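Local structure of glucokinase (Streptomyces griseus, 3VGL) at residues I62-Y67 against V100-D105; G39-I44 against E86-K91; G136-G141 against G150-F155. The protein probably phosphorylates D-glucose to D-glucose 6-phosphate with ATP as donor, as a glucokinase of the ROK family. All blocks are in the same frame, centred on the assembly; numbering follows the deposited sequence.

Contact 1 of 3, residues I62-Y67 against V100-D105; sequences IGAAGY and VVVEND. With NA (sodium ion), chain C; BGC (beta-D-glucopyranose), chain D.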
# COMPACT_ATOMS: atom_id res chain seq x y z
N ILE A 62 30.91 -22.15 -4.59
CA ILE A 62 29.53 -22.36 -4.22
C ILE A 62 28.82 -21.02 -4.37
O ILE A 62 29.29 -20.01 -3.83
CB ILE A 62 29.44 -22.82 -2.75
CG1 ILE A 62 29.94 -24.26 -2.62
CG2 ILE A 62 28.01 -22.67 -2.22
CD1 ILE A 62 30.14 -24.73 -1.17
N GLY A 63 27.72 -21.02 -5.13
CA GLY A 63 26.78 -19.87 -5.14
C GLY A 63 25.61 -20.26 -4.25
O GLY A 63 24.83 -21.14 -4.62
N ALA A 64 25.50 -19.62 -3.08
CA ALA A 64 24.54 -20.03 -2.08
C ALA A 64 23.40 -19.02 -2.00
O ALA A 64 23.65 -17.84 -1.93
CB ALA A 64 25.23 -20.12 -0.71
N ALA A 65 22.16 -19.52 -1.95
CA ALA A 65 20.98 -18.65 -1.85
C ALA A 65 20.78 -18.10 -0.42
O ALA A 65 19.83 -18.46 0.28
CB ALA A 65 19.75 -19.40 -2.32
N GLY A 66 21.67 -17.22 -0.01
CA GLY A 66 21.49 -16.54 1.27
C GLY A 66 22.46 -15.40 1.41
O GLY A 66 23.26 -15.12 0.51
N TYR A 67 22.39 -14.74 2.58
CA TYR A 67 23.27 -13.63 2.94
C TYR A 67 24.63 -14.25 3.26
O TYR A 67 24.75 -14.99 4.24
CB TYR A 67 22.72 -12.93 4.20
CG TYR A 67 21.54 -11.98 3.99
CD1 TYR A 67 20.36 -12.41 3.37
CD2 TYR A 67 21.59 -10.66 4.44
CE1 TYR A 67 19.28 -11.55 3.22
CE2 TYR A 67 20.50 -9.78 4.29
CZ TYR A 67 19.37 -10.24 3.64
OH TYR A 67 18.29 -9.39 3.46
N VAL A 100 37.61 -24.07 -1.35
CA VAL A 100 36.22 -23.64 -1.59
C VAL A 100 36.10 -22.15 -1.34
O VAL A 100 36.70 -21.61 -0.41
CB VAL A 100 35.23 -24.43 -0.68
CG1 VAL A 100 33.76 -23.91 -0.81
CG2 VAL A 100 35.32 -25.95 -0.93
N VAL A 101 35.34 -21.47 -2.19
CA VAL A 101 34.93 -20.09 -1.94
C VAL A 101 33.42 -20.14 -1.93
O VAL A 101 32.84 -20.88 -2.70
CB VAL A 101 35.44 -19.12 -3.02
CG1 VAL A 101 34.89 -19.46 -4.39
CG2 VAL A 101 35.10 -17.67 -2.66
N VAL A 102 32.80 -19.38 -1.02
CA VAL A 102 31.34 -19.31 -0.96
C VAL A 102 30.92 -17.90 -1.35
O VAL A 102 31.37 -16.93 -0.75
CB VAL A 102 30.80 -19.67 0.45
CG1 VAL A 102 29.29 -19.43 0.54
CG2 VAL A 102 31.13 -21.12 0.78
N GLU A 103 30.07 -17.79 -2.37
CA GLU A 103 29.56 -16.48 -2.79
C GLU A 103 28.04 -16.55 -2.73
O GLU A 103 27.46 -17.62 -2.82
CB GLU A 103 30.02 -16.16 -4.23
CG GLU A 103 31.54 -16.04 -4.40
CD GLU A 103 32.10 -14.64 -4.20
OE1 GLU A 103 31.37 -13.72 -3.74
OE2 GLU A 103 33.30 -14.45 -4.49
N ASN A 104 27.38 -15.41 -2.62
CA ASN A 104 25.93 -15.42 -2.81
C ASN A 104 25.60 -15.85 -4.24
O ASN A 104 26.32 -15.49 -5.19
CB ASN A 104 25.37 -14.03 -2.48
CG ASN A 104 23.95 -13.86 -2.97
OD1 ASN A 104 23.73 -13.36 -4.08
ND2 ASN A 104 22.98 -14.28 -2.16
N ASP A 105 24.52 -16.61 -4.40
CA ASP A 105 24.17 -17.18 -5.70
C ASP A 105 23.92 -16.16 -6.79
O ASP A 105 24.29 -16.39 -7.93
CB ASP A 105 22.96 -18.15 -5.60
CG ASP A 105 21.68 -17.47 -5.13
OD1 ASP A 105 21.75 -16.49 -4.38
OD2 ASP A 105 20.58 -17.94 -5.49
NA NA C . 23.23 -11.06 -4.12
C2 BGC D . 17.97 -14.67 -0.67
C3 BGC D . 19.15 -14.26 -1.55
C4 BGC D . 19.24 -15.13 -2.81
C5 BGC D . 17.88 -15.13 -3.48
C6 BGC D . 17.85 -16.00 -4.74
C1 BGC D . 16.71 -14.65 -1.52
O1 BGC D . 15.60 -15.12 -0.79
O2 BGC D . 17.84 -13.67 0.36
O3 BGC D . 20.35 -14.34 -0.84
O4 BGC D . 20.19 -14.58 -3.69
O5 BGC D . 16.86 -15.57 -2.60
O6 BGC D . 18.17 -17.35 -4.42
O HOH W 1 23.54 -10.94 -1.69
O HOH W 2 20.98 -11.83 -3.66

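Contact 2 of 3, residues G39-I44 against E86-K91; sequences GIVDAI and EPLKDK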
# COMPACT_ATOMS: atom_id res chain seq x y z
N GLY A 39 21.93 -32.27 5.53
CA GLY A 39 21.54 -32.90 4.28
C GLY A 39 22.05 -32.13 3.08
O GLY A 39 22.45 -32.72 2.07
N ILE A 40 22.06 -30.80 3.19
CA ILE A 40 22.61 -29.95 2.12
C ILE A 40 24.11 -30.18 1.93
O ILE A 40 24.58 -30.27 0.80
CB ILE A 40 22.30 -28.43 2.33
CG1 ILE A 40 20.80 -28.19 2.13
CG2 ILE A 40 23.14 -27.55 1.36
CD1 ILE A 40 20.32 -26.85 2.70
N VAL A 41 24.87 -30.29 3.02
CA VAL A 41 26.29 -30.60 2.86
C VAL A 41 26.50 -31.94 2.16
O VAL A 41 27.33 -32.04 1.25
CB VAL A 41 27.09 -30.50 4.19
CG1 VAL A 41 28.56 -30.92 3.98
CG2 VAL A 41 27.03 -29.09 4.76
N ASP A 42 25.72 -32.96 2.53
CA ASP A 42 25.76 -34.26 1.85
C ASP A 42 25.48 -34.11 0.35
O ASP A 42 26.20 -34.69 -0.47
CB ASP A 42 24.74 -35.24 2.43
CG ASP A 42 25.11 -35.74 3.83
OD1 ASP A 42 26.27 -35.58 4.27
OD2 ASP A 42 24.23 -36.32 4.48
N ALA A 43 24.45 -33.34 -0.00
CA ALA A 43 24.06 -33.12 -1.39
C ALA A 43 25.12 -32.35 -2.17
O ALA A 43 25.34 -32.63 -3.35
CB ALA A 43 22.72 -32.39 -1.46
N ILE A 44 25.76 -31.38 -1.52
CA ILE A 44 26.87 -30.65 -2.16
C ILE A 44 27.99 -31.62 -2.50
O ILE A 44 28.54 -31.57 -3.60
CB ILE A 44 27.44 -29.54 -1.27
CG1 ILE A 44 26.41 -28.42 -1.08
CG2 ILE A 44 28.74 -28.97 -1.86
CD1 ILE A 44 26.76 -27.47 0.05
N GLU A 86 26.01 -20.31 8.93
CA GLU A 86 26.47 -21.62 8.47
C GLU A 86 27.89 -21.56 7.85
O GLU A 86 28.09 -20.95 6.80
CB GLU A 86 25.47 -22.19 7.45
CG GLU A 86 25.89 -23.50 6.76
CD GLU A 86 25.71 -24.74 7.64
OE1 GLU A 86 25.99 -25.86 7.17
OE2 GLU A 86 25.29 -24.58 8.81
N PRO A 87 28.89 -22.22 8.50
CA PRO A 87 30.25 -22.24 7.97
C PRO A 87 30.41 -23.21 6.80
O PRO A 87 31.07 -24.26 6.89
CB PRO A 87 31.09 -22.67 9.19
CG PRO A 87 30.18 -23.52 9.97
CD PRO A 87 28.78 -22.97 9.77
N LEU A 88 29.84 -22.82 5.67
CA LEU A 88 29.76 -23.69 4.53
C LEU A 88 31.13 -24.00 3.92
O LEU A 88 31.39 -25.14 3.56
CB LEU A 88 28.81 -23.06 3.50
CG LEU A 88 28.21 -24.01 2.48
CD1 LEU A 88 27.41 -25.16 3.11
CD2 LEU A 88 27.30 -23.20 1.57
N LYS A 89 31.98 -22.98 3.80
CA LYS A 89 33.33 -23.18 3.28
C LYS A 89 34.07 -24.27 4.06
O LYS A 89 34.60 -25.21 3.47
CB LYS A 89 34.14 -21.89 3.34
CG LYS A 89 35.63 -22.07 3.03
CD LYS A 89 36.34 -20.74 3.00
CE LYS A 89 37.84 -20.93 2.85
NZ LYS A 89 38.47 -19.67 2.38
N ASP A 90 34.07 -24.13 5.38
CA ASP A 90 34.81 -25.06 6.24
C ASP A 90 34.28 -26.48 6.12
O ASP A 90 35.05 -27.43 6.00
CB ASP A 90 34.77 -24.61 7.70
CG ASP A 90 35.58 -23.34 7.94
OD1 ASP A 90 36.37 -22.94 7.06
OD2 ASP A 90 35.42 -22.75 9.03
N LYS A 91 32.95 -26.62 6.16
CA LYS A 91 32.32 -27.94 6.10
C LYS A 91 32.56 -28.66 4.77
O LYS A 91 32.83 -29.86 4.75
CB LYS A 91 30.82 -27.83 6.38
CG LYS A 91 30.48 -27.64 7.85
CD LYS A 91 28.97 -27.63 8.05
CE LYS A 91 28.61 -27.91 9.51
NZ LYS A 91 29.07 -26.82 10.40

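Contact 3 of 3, residues G136-G141 against G150-F155; sequences GGIIIG and GVAAEF. With NA (sodium ion), chain C; BGC (beta-D-glucopyranose), chain D.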
# COMPACT_ATOMS: atom_id res chain seq x y z
N GLY A 136 19.93 -10.54 -6.12
CA GLY A 136 20.56 -9.47 -6.87
C GLY A 136 22.07 -9.64 -6.98
O GLY A 136 22.69 -10.36 -6.20
N GLY A 137 22.67 -8.94 -7.94
CA GLY A 137 24.12 -8.90 -8.08
C GLY A 137 24.50 -7.57 -8.69
O GLY A 137 23.82 -7.07 -9.59
N ILE A 138 25.59 -7.00 -8.21
CA ILE A 138 26.02 -5.65 -8.58
C ILE A 138 27.41 -5.70 -9.20
O ILE A 138 28.37 -6.14 -8.57
CB ILE A 138 26.09 -4.74 -7.34
CG1 ILE A 138 24.73 -4.58 -6.68
CG2 ILE A 138 26.64 -3.33 -7.70
CD1 ILE A 138 24.85 -4.10 -5.27
N ILE A 139 27.51 -5.24 -10.44
CA ILE A 139 28.82 -4.97 -11.06
C ILE A 139 28.89 -3.44 -11.24
O ILE A 139 28.07 -2.85 -11.96
CB ILE A 139 28.98 -5.63 -12.43
CG1 ILE A 139 28.77 -7.15 -12.38
CG2 ILE A 139 30.36 -5.26 -13.04
CD1 ILE A 139 29.76 -7.92 -11.54
N ILE A 140 29.84 -2.82 -10.56
CA ILE A 140 30.10 -1.39 -10.70
C ILE A 140 31.58 -1.21 -10.95
O ILE A 140 32.41 -1.76 -10.23
CB ILE A 140 29.64 -0.59 -9.46
CG1 ILE A 140 28.11 -0.51 -9.41
CG2 ILE A 140 30.24 0.83 -9.48
CD1 ILE A 140 27.55 0.06 -8.13
N GLY A 141 31.91 -0.43 -11.98
CA GLY A 141 33.31 -0.24 -12.37
C GLY A 141 34.03 -1.56 -12.60
O GLY A 141 35.16 -1.76 -12.11
N GLY A 150 29.42 -7.89 3.20
CA GLY A 150 29.27 -9.00 2.28
C GLY A 150 27.85 -9.21 1.79
O GLY A 150 27.61 -10.03 0.90
N VAL A 151 26.92 -8.42 2.33
CA VAL A 151 25.50 -8.68 2.09
C VAL A 151 24.77 -7.61 1.27
O VAL A 151 23.53 -7.50 1.36
CB VAL A 151 24.75 -9.01 3.40
CG1 VAL A 151 25.36 -10.26 4.06
CG2 VAL A 151 24.75 -7.81 4.36
N ALA A 152 25.51 -6.90 0.42
CA ALA A 152 24.88 -6.06 -0.59
C ALA A 152 24.05 -6.90 -1.56
O ALA A 152 24.18 -8.14 -1.61
CB ALA A 152 25.92 -5.23 -1.36
N ALA A 153 23.21 -6.21 -2.33
CA ALA A 153 22.47 -6.83 -3.44
C ALA A 153 21.45 -7.86 -2.96
O ALA A 153 21.11 -8.81 -3.67
CB ALA A 153 23.42 -7.44 -4.48
N GLU A 154 20.91 -7.64 -1.77
CA GLU A 154 19.78 -8.43 -1.29
C GLU A 154 18.47 -7.77 -1.73
O GLU A 154 17.61 -7.40 -0.91
CB GLU A 154 19.88 -8.63 0.21
CG GLU A 154 20.88 -9.76 0.55
CD GLU A 154 20.42 -11.08 -0.04
OE1 GLU A 154 19.19 -11.34 0.04
OE2 GLU A 154 21.29 -11.81 -0.57
N PHE A 155 18.32 -7.64 -3.05
CA PHE A 155 17.21 -6.89 -3.61
C PHE A 155 15.85 -7.52 -3.29
O PHE A 155 14.80 -6.84 -3.26
CB PHE A 155 17.29 -6.86 -5.15
CG PHE A 155 18.55 -6.26 -5.71
CD1 PHE A 155 19.34 -5.36 -4.98
CD2 PHE A 155 18.90 -6.54 -7.03
CE1 PHE A 155 20.50 -4.79 -5.57
CE2 PHE A 155 20.03 -6.00 -7.61
CZ PHE A 155 20.84 -5.13 -6.89
NA NA C . 23.23 -11.06 -4.12
C2 BGC D . 17.97 -14.67 -0.67
C3 BGC D . 19.15 -14.26 -1.55
C4 BGC D . 19.24 -15.13 -2.81
C5 BGC D . 17.88 -15.13 -3.48
C6 BGC D . 17.85 -16.00 -4.74
C1 BGC D . 16.71 -14.65 -1.52
O1 BGC D . 15.60 -15.12 -0.79
O2 BGC D . 17.84 -13.67 0.36
O3 BGC D . 20.35 -14.34 -0.84
O4 BGC D . 20.19 -14.58 -3.69
O5 BGC D . 16.86 -15.57 -2.60
O6 BGC D . 18.17 -17.35 -4.42
O HOH W 2 20.98 -11.83 -3.66
O HOH W 1 23.54 -10.94 -1.69

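Contact 1 of 3, residues I62-Y67 against V100-D105
Ile62-Ala64 and Val100-Asn104 pair as parallel strands, their axes 4.6 Å apart and 33° from exact alignment, with Ile62 opposite Val102, Gly63 opposite Glu103 and Ala64 opposite Asn104. Ile62 N donates to Val101 O, Ile62 O accepts from Glu103 N at 2.8 Å, and Ala64 N donates to Glu103 O. At the end of the ladder Ala64 O is gripped twice, by Asp105 N and Gly66 N, which reach it from opposite faces of its carbonyl plane. On the face with Ile62 and Val102, the side chains of Ile62 and Val100 cross obliquely, Ile62 CD1 lying 3.7 Å from Val100 CG1. Polar side chains take over where the strands stop. Asn104 has CG anti to its backbone N and splits its amide: OD1 binds the sodium ion at 2.4 Å, while ND2 donates to Gly66 O at 2.8 Å and also to glucose O4 at 3.2 Å. Asp105, first in helix 105-116, holds CG between its own N and carbonyl carbon (chi1 63°), with CB against Gly63 C. Its carboxylate spans two sugar hydroxyls, OD1 accepting from glucose O4 at 2.6 Å and OD2 from glucose O6 at 2.7 Å. An alanine here would probably leave these two hydroxyls without their carboxylate acceptors and the sugar less firmly fixed. In this ROK kinase of the actin-like ATPase clan, the C-terminal ends of two parallel strands of the first five-stranded sheet thus bring Gly66, Asn104 and Asp105 to the glucose.

Contact 2 of 3, residues G39-I44 against E86-K91
Val41 and Ile44 on helix 37-52 face Leu88 and Lys91 on helix 88-96, a helix-helix contact beside the five-stranded sheet that contains strands 57-64 and 100-104. Val41 carries most of it through one methyl. Its CG2, anti to the carbonyl carbon, lies 4.1 Å from Lys91 CD, and the two side chains cross at about a right angle. The aliphatic part of the lysine does the touching; beyond it the chain bends at its last torsion (chi4 66°) and takes NZ away from the helix opposite. The same Val41 CG2 stands 4.3 Å from Leu88 CD1 and 4.2 Å from Glu86 OE1. Helix 88-96 lies in the beta-alpha-beta connection between the parallel strands 57-64 and 100-104, which also carries the short antiparallel pair 67-68 and 75-77; helix 37-52 leads into the first of the parallel strands. Leu88 therefore has neighbours on two sides, packing on Val102 of the sheet as well as on helix 37-52. Its chi2 of 58° turns CD1 towards Ile44 CD1, 3.9 Å away. Ile44 also rests on Val92, one turn further along, and Asp42 makes a salt bridge to Arg95 in the same helix.

Contact 3 of 3, residues G136-G141 against G150-F155
The Phe155 ring lies obliquely against Gly136, with CD2 3.4 Å from Gly136 CA, and Ala153 O sits 4.0 Å above one face, offset toward the rim. Ile138 CG1 approaches the far end of the ring, 3.9 Å from Phe155 CZ. Strand 134-140, which carries Gly136 and Ile138, belongs to the second five-stranded sheet of the actin-like fold; the loop opposite contains Glu154 and His157 of the ROK family's ExGH motif. Gly136 fits because it has no side chain: a CB there would run into Phe155 CD2 and Ala153 O. Alongside, Ile138 CD1 reaches Ala153 CB at 3.7 Å, giving the strand and loop a small apolar seam. Phe155 also touches Ile126 and Ile128 of strand 125-130 and Leu247 of helix 227-251. Ile138 also packs on Leu250 of the second subunit, so the contact borders a subunit interface. On its polar side, Gly136 O binds the sodium ion at 2.3 Å. Water 2, another sodium ligand, accepts from Gly136 N at 3.0 Å and donates to Ala153 O and Glu154 OE2, bridging strand and loop. Water 2 also lies 2.9 Å from glucose O4, in reach of both metal and sugar. The Glu154 chain bends at chi2, and its carboxylate meets two neighbouring sugar hydroxyls: OE1 accepts from glucose O2 at 2.7 Å, and OE2 accepts from glucose O3, also at 2.7 Å.

From the N terminus, segment 39-44 comes first, then 62-67, 86-91 and 100-105, so contacts 1 and 2 cross along the chain. Contact 2 closes the loop from helix 37-52 to helix 88-96, and contact 1 the loop from strand 57-64 to strand 100-104. The two meet where Leu88 packs on Ile62, tying the helix pair to its sheet. Contact 3 follows in series and closes over the eight residues that include the edge strand 143-144 of the second sheet. It stays clear of contact 2 but joins contact 1 through the shared sodium ion, two waters and glucose, with Tyr67 and Asn104 packed on Glu154; the sugar site thus links the two sheets.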